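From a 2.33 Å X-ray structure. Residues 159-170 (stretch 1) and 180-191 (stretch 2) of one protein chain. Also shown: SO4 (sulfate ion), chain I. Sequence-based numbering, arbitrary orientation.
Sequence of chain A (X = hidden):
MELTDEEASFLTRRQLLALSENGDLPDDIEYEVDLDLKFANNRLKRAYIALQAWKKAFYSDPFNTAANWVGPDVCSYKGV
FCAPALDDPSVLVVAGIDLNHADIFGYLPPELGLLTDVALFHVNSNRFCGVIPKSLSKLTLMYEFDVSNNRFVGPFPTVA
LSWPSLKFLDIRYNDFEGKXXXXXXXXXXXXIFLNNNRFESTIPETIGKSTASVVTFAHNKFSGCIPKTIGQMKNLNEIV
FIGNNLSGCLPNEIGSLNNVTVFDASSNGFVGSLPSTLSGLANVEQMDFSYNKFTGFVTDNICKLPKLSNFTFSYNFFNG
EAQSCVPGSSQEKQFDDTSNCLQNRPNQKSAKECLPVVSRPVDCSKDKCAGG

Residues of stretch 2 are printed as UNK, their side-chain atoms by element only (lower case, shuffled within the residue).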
# COMPACT_ATOMS: atom_id res chain seq x y z
N VAL A 159 11.59 -9.44 9.62
CA VAL A 159 12.60 -10.01 8.72
C VAL A 159 12.72 -9.17 7.45
O VAL A 159 13.80 -9.10 6.84
CB VAL A 159 12.27 -11.48 8.40
CG1 VAL A 159 10.96 -11.59 7.62
CG2 VAL A 159 13.42 -12.14 7.61
N ALA A 160 11.63 -8.49 7.05
CA ALA A 160 11.70 -7.63 5.87
C ALA A 160 12.70 -6.50 6.05
O ALA A 160 13.25 -6.01 5.05
CB ALA A 160 10.32 -7.06 5.56
N LEU A 161 12.98 -6.09 7.29
CA LEU A 161 13.93 -5.01 7.52
C LEU A 161 15.36 -5.43 7.21
O LEU A 161 16.23 -4.57 7.06
CB LEU A 161 13.83 -4.50 8.95
CG LEU A 161 12.46 -3.93 9.36
CD1 LEU A 161 12.36 -3.78 10.87
CD2 LEU A 161 12.19 -2.61 8.66
N SER A 162 15.62 -6.72 7.12
CA SER A 162 16.98 -7.21 6.94
C SER A 162 17.40 -7.28 5.47
O SER A 162 18.55 -7.61 5.20
CB SER A 162 17.13 -8.59 7.58
OG SER A 162 16.52 -9.57 6.76
N TRP A 163 16.51 -6.97 4.53
CA TRP A 163 16.81 -7.17 3.12
C TRP A 163 17.39 -5.88 2.55
O TRP A 163 16.68 -4.88 2.49
CB TRP A 163 15.56 -7.57 2.36
CG TRP A 163 15.06 -8.93 2.73
CD1 TRP A 163 15.81 -10.02 3.04
CD2 TRP A 163 13.69 -9.35 2.85
NE1 TRP A 163 15.01 -11.09 3.34
CE2 TRP A 163 13.70 -10.71 3.23
CE3 TRP A 163 12.46 -8.71 2.67
CZ2 TRP A 163 12.53 -11.45 3.42
CZ3 TRP A 163 11.29 -9.43 2.87
CH2 TRP A 163 11.34 -10.80 3.24
N PRO A 164 18.66 -5.86 2.12
CA PRO A 164 19.27 -4.60 1.65
C PRO A 164 18.82 -4.14 0.27
O PRO A 164 19.14 -3.01 -0.13
CB PRO A 164 20.77 -4.91 1.65
CG PRO A 164 20.83 -6.45 1.43
CD PRO A 164 19.62 -6.98 2.17
N SER A 165 18.11 -4.95 -0.49
CA SER A 165 17.70 -4.59 -1.84
C SER A 165 16.19 -4.49 -1.94
O SER A 165 15.64 -4.43 -3.05
CB SER A 165 18.23 -5.64 -2.84
OG SER A 165 19.58 -5.35 -3.19
N LEU A 166 15.49 -4.47 -0.82
CA LEU A 166 14.04 -4.51 -0.81
C LEU A 166 13.43 -3.22 -1.37
O LEU A 166 13.76 -2.11 -0.94
CB LEU A 166 13.55 -4.78 0.60
CG LEU A 166 12.03 -4.77 0.73
CD1 LEU A 166 11.44 -5.86 -0.10
CD2 LEU A 166 11.60 -4.91 2.18
N LYS A 167 12.52 -3.37 -2.32
CA LYS A 167 11.89 -2.27 -3.02
C LYS A 167 10.37 -2.28 -2.92
O LYS A 167 9.75 -1.22 -2.94
CB LYS A 167 12.28 -2.30 -4.51
CG LYS A 167 11.59 -1.21 -5.32
CD LYS A 167 12.18 -1.04 -6.69
CE LYS A 167 11.95 0.38 -7.19
NZ LYS A 167 12.28 0.50 -8.62
N PHE A 168 9.76 -3.45 -2.80
CA PHE A 168 8.31 -3.62 -2.85
C PHE A 168 7.95 -4.56 -1.72
O PHE A 168 8.42 -5.71 -1.68
CB PHE A 168 7.88 -4.20 -4.20
CG PHE A 168 6.39 -4.33 -4.40
CD1 PHE A 168 5.67 -5.35 -3.80
CD2 PHE A 168 5.72 -3.44 -5.23
CE1 PHE A 168 4.31 -5.46 -4.02
CE2 PHE A 168 4.39 -3.56 -5.45
CZ PHE A 168 3.68 -4.56 -4.86
N LEU A 169 7.14 -4.06 -0.79
CA LEU A 169 6.68 -4.83 0.36
C LEU A 169 5.17 -4.73 0.38
O LEU A 169 4.63 -3.64 0.60
CB LEU A 169 7.29 -4.29 1.65
CG LEU A 169 6.95 -5.02 2.95
CD1 LEU A 169 7.18 -6.51 2.83
CD2 LEU A 169 7.76 -4.46 4.11
N ASP A 170 4.48 -5.86 0.16
CA ASP A 170 3.03 -5.94 0.27
C ASP A 170 2.62 -6.97 1.32
O ASP A 170 2.73 -8.17 1.09
CB ASP A 170 2.39 -6.26 -1.08
CG ASP A 170 0.89 -5.98 -1.10
OD1 ASP A 170 0.29 -5.97 -0.00
OD2 ASP A 170 0.31 -5.77 -2.19
N UNK A 180 3.78 -0.34 14.41
CA UNK A 180 4.54 -0.36 13.17
C UNK A 180 6.00 -0.00 13.44
O UNK A 180 6.27 1.02 14.07
c UNK A 180 3.84 -0.82 10.27
c UNK A 180 4.27 0.54 10.73
c UNK A 180 3.94 0.63 12.20
c UNK A 180 3.51 1.67 9.99
N UNK A 181 6.96 -0.81 12.99
CA UNK A 181 8.38 -0.47 13.22
C UNK A 181 8.75 0.81 12.49
O UNK A 181 8.73 0.85 11.25
c UNK A 181 8.10 -2.76 12.46
c UNK A 181 6.78 -2.07 12.25
c UNK A 181 9.14 -1.68 12.63
N UNK A 182 9.08 1.88 13.23
CA UNK A 182 9.39 3.14 12.54
C UNK A 182 10.52 3.00 11.53
O UNK A 182 10.51 3.67 10.50
c UNK A 182 9.19 1.97 14.69
c UNK A 182 9.78 4.10 13.69
c UNK A 182 9.18 3.47 14.95
N UNK A 183 11.48 2.12 11.78
CA UNK A 183 12.59 1.99 10.86
C UNK A 183 12.17 1.53 9.46
O UNK A 183 12.97 1.64 8.54
c UNK A 183 13.65 1.05 11.45
o UNK A 183 12.77 -1.52 13.92
o UNK A 183 12.26 0.62 13.87
c UNK A 183 13.15 -0.34 11.86
c UNK A 183 12.69 -0.41 13.32
N UNK A 184 10.93 1.05 9.28
CA UNK A 184 10.47 0.62 7.95
C UNK A 184 10.58 1.76 6.94
O UNK A 184 10.84 1.51 5.76
c UNK A 184 8.03 1.17 8.16
c UNK A 184 8.67 -0.63 6.69
c UNK A 184 9.44 -1.90 6.42
c UNK A 184 9.04 0.06 8.00
N UNK A 185 10.39 3.01 7.37
CA UNK A 185 10.49 4.13 6.45
C UNK A 185 11.93 4.56 6.18
O UNK A 185 12.15 5.42 5.32
c UNK A 185 8.16 4.97 6.97
c UNK A 185 7.48 4.77 5.78
c UNK A 185 5.48 4.22 6.94
c UNK A 185 9.63 5.30 6.96
c UNK A 185 6.16 4.40 8.15
c UNK A 185 7.49 4.76 8.16
c UNK A 185 6.15 4.41 5.76
N UNK A 186 12.91 3.95 6.87
CA UNK A 186 14.32 4.17 6.56
C UNK A 186 14.80 3.32 5.39
O UNK A 186 15.77 3.70 4.72
o UNK A 186 14.51 5.84 8.91
o UNK A 186 14.83 4.03 10.12
c UNK A 186 15.21 3.85 7.78
c UNK A 186 14.82 4.64 9.02
N UNK A 187 14.19 2.16 5.14
CA UNK A 187 14.52 1.40 3.93
C UNK A 187 14.16 2.22 2.69
O UNK A 187 13.28 3.08 2.73
c UNK A 187 15.13 -2.67 4.38
c UNK A 187 13.77 0.07 3.90
c UNK A 187 13.76 -0.73 5.20
c UNK A 187 15.05 -1.50 5.36
n UNK A 187 16.55 -3.01 4.11
N UNK A 188 14.84 1.94 1.57
CA UNK A 188 14.48 2.65 0.34
C UNK A 188 13.40 1.89 -0.45
O UNK A 188 13.56 1.49 -1.59
c UNK A 188 15.72 2.97 -0.49
o UNK A 188 15.91 0.60 -0.99
c UNK A 188 16.41 1.75 -1.10
o UNK A 188 17.49 1.95 -1.69
N UNK A 189 12.27 1.70 0.21
CA UNK A 189 11.12 1.08 -0.43
C UNK A 189 10.50 2.05 -1.43
O UNK A 189 10.44 3.26 -1.21
c UNK A 189 10.48 -0.61 1.39
c UNK A 189 10.22 -1.81 0.52
c UNK A 189 9.67 -0.72 2.65
c UNK A 189 10.09 0.65 0.62
N UNK A 190 10.07 1.51 -2.57
CA UNK A 190 9.26 2.27 -3.50
C UNK A 190 7.77 2.14 -3.18
O UNK A 190 7.00 3.04 -3.50
o UNK A 190 8.38 3.50 -6.19
o UNK A 190 7.75 1.41 -6.49
c UNK A 190 8.48 2.27 -5.94
c UNK A 190 9.53 1.79 -4.94
N UNK A 191 7.37 1.05 -2.54
CA UNK A 191 5.96 0.77 -2.34
C UNK A 191 5.79 0.02 -1.03
O UNK A 191 6.47 -0.98 -0.79
c UNK A 191 5.38 -0.06 -3.50
S SO4 I . 15.94 -0.31 -9.19
O1 SO4 I . 14.56 -0.02 -9.57
O2 SO4 I . 16.32 -1.65 -9.63
O3 SO4 I . 16.83 0.67 -9.82
O4 SO4 I . 16.07 -0.21 -7.74
O HOH W 1 15.73 -1.29 0.76

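Position 180 carries four side-chain carbons, forked at the second, and lies beyond reach of stretch 1; it is Leu-180. At 181 three carbons close a ring onto the backbone nitrogen, which defines proline. CB of Pro-181 points toward stretch 1 and lies 4.2 Å from CD1 of Leu-161. Position 182 has the same closed ring of three carbons, but it points away and touches nothing on stretch 1: Pro-182, the first residue of a short 3-10 segment.

Position 183 bears three carbons in a row, the third holding two oxygens, so it is glutamate. CG of Glu-183 lies 3.7 Å from CD1 of Leu-161, and a carboxylate oxygen, OE1 or OE2, also comes within 3.8 Å of that CD1. At 184 four carbons fork at the first, one arm being two carbons long, the mark of isoleucine. The CA-to-CB bond of Ile-184 runs sideways, yet the longer arm reaches stretch 1: CD1 of Ile-184 is 3.6 Å from CD2 of Leu-161 and 3.8 Å from CD2 of Leu-169. At 185 a single carbon leads to a six-carbon ring that reaches nothing on stretch 1; this is Phe-185, whose CA-to-CB bond points away. Position 186 has two carbons, the second with two oxygens; this is Asp-186, exposed and without a contact here.

Position 187 shows four carbons in a row ending in nitrogen, an unbranched chain that can only be lysine. With chi1 to chi3 all m, the chain of Lys-187 folds back to place NZ 2.5 Å from O of Trp-163, a very short hydrogen bond, while a weak one joins NZ of Lys-187 to O of Leu-161 at 3.4 Å. At 188 two carbons end in a pair of oxygens: Asp-188, poorly ordered. Its OD2 stands 3.5 Å from O of Leu-166, and because both atoms are acceptors a water mediates, donating to O of Leu-166 at 2.7 Å and to OD2 of Asp-188 at 2.6 Å.

Position 189 has four carbons forked at the second, hence leucine; CD2 of Leu-189 packs 3.5 Å from CG of Leu-166 and 4.0 Å from CB of Leu-169. At 190 two carbons again carry two oxygens, giving Asp-190, whose CB lies 3.6 Å from CE of Lys-167 and whose carboxylate oxygens are bonded elsewhere in the structure. One lone carbon at 191 makes it Ala-191, with CB 3.8 Å from CD2 of Phe-168.

The contact joins a backbone ladder to an apolar layer. O of Lys-167 accepts from N of Asp-190 at 2.8 Å and, weakly, from N of Ala-191 at 3.3 Å; N of Leu-169 then donates to O of Ala-191 at 3.2 Å, completing a parallel bridge between Phe-168 and Ala-191, whose side chains share one sheet face. Leu-161 packs against Ile-184, Leu-166 against Leu-189, and Leu-169 against both, while Lys-187 ties down carbonyls around the end of the first 3-10 segment.

Stretch 2, residues 180-191: LPPEIFDKDLDA
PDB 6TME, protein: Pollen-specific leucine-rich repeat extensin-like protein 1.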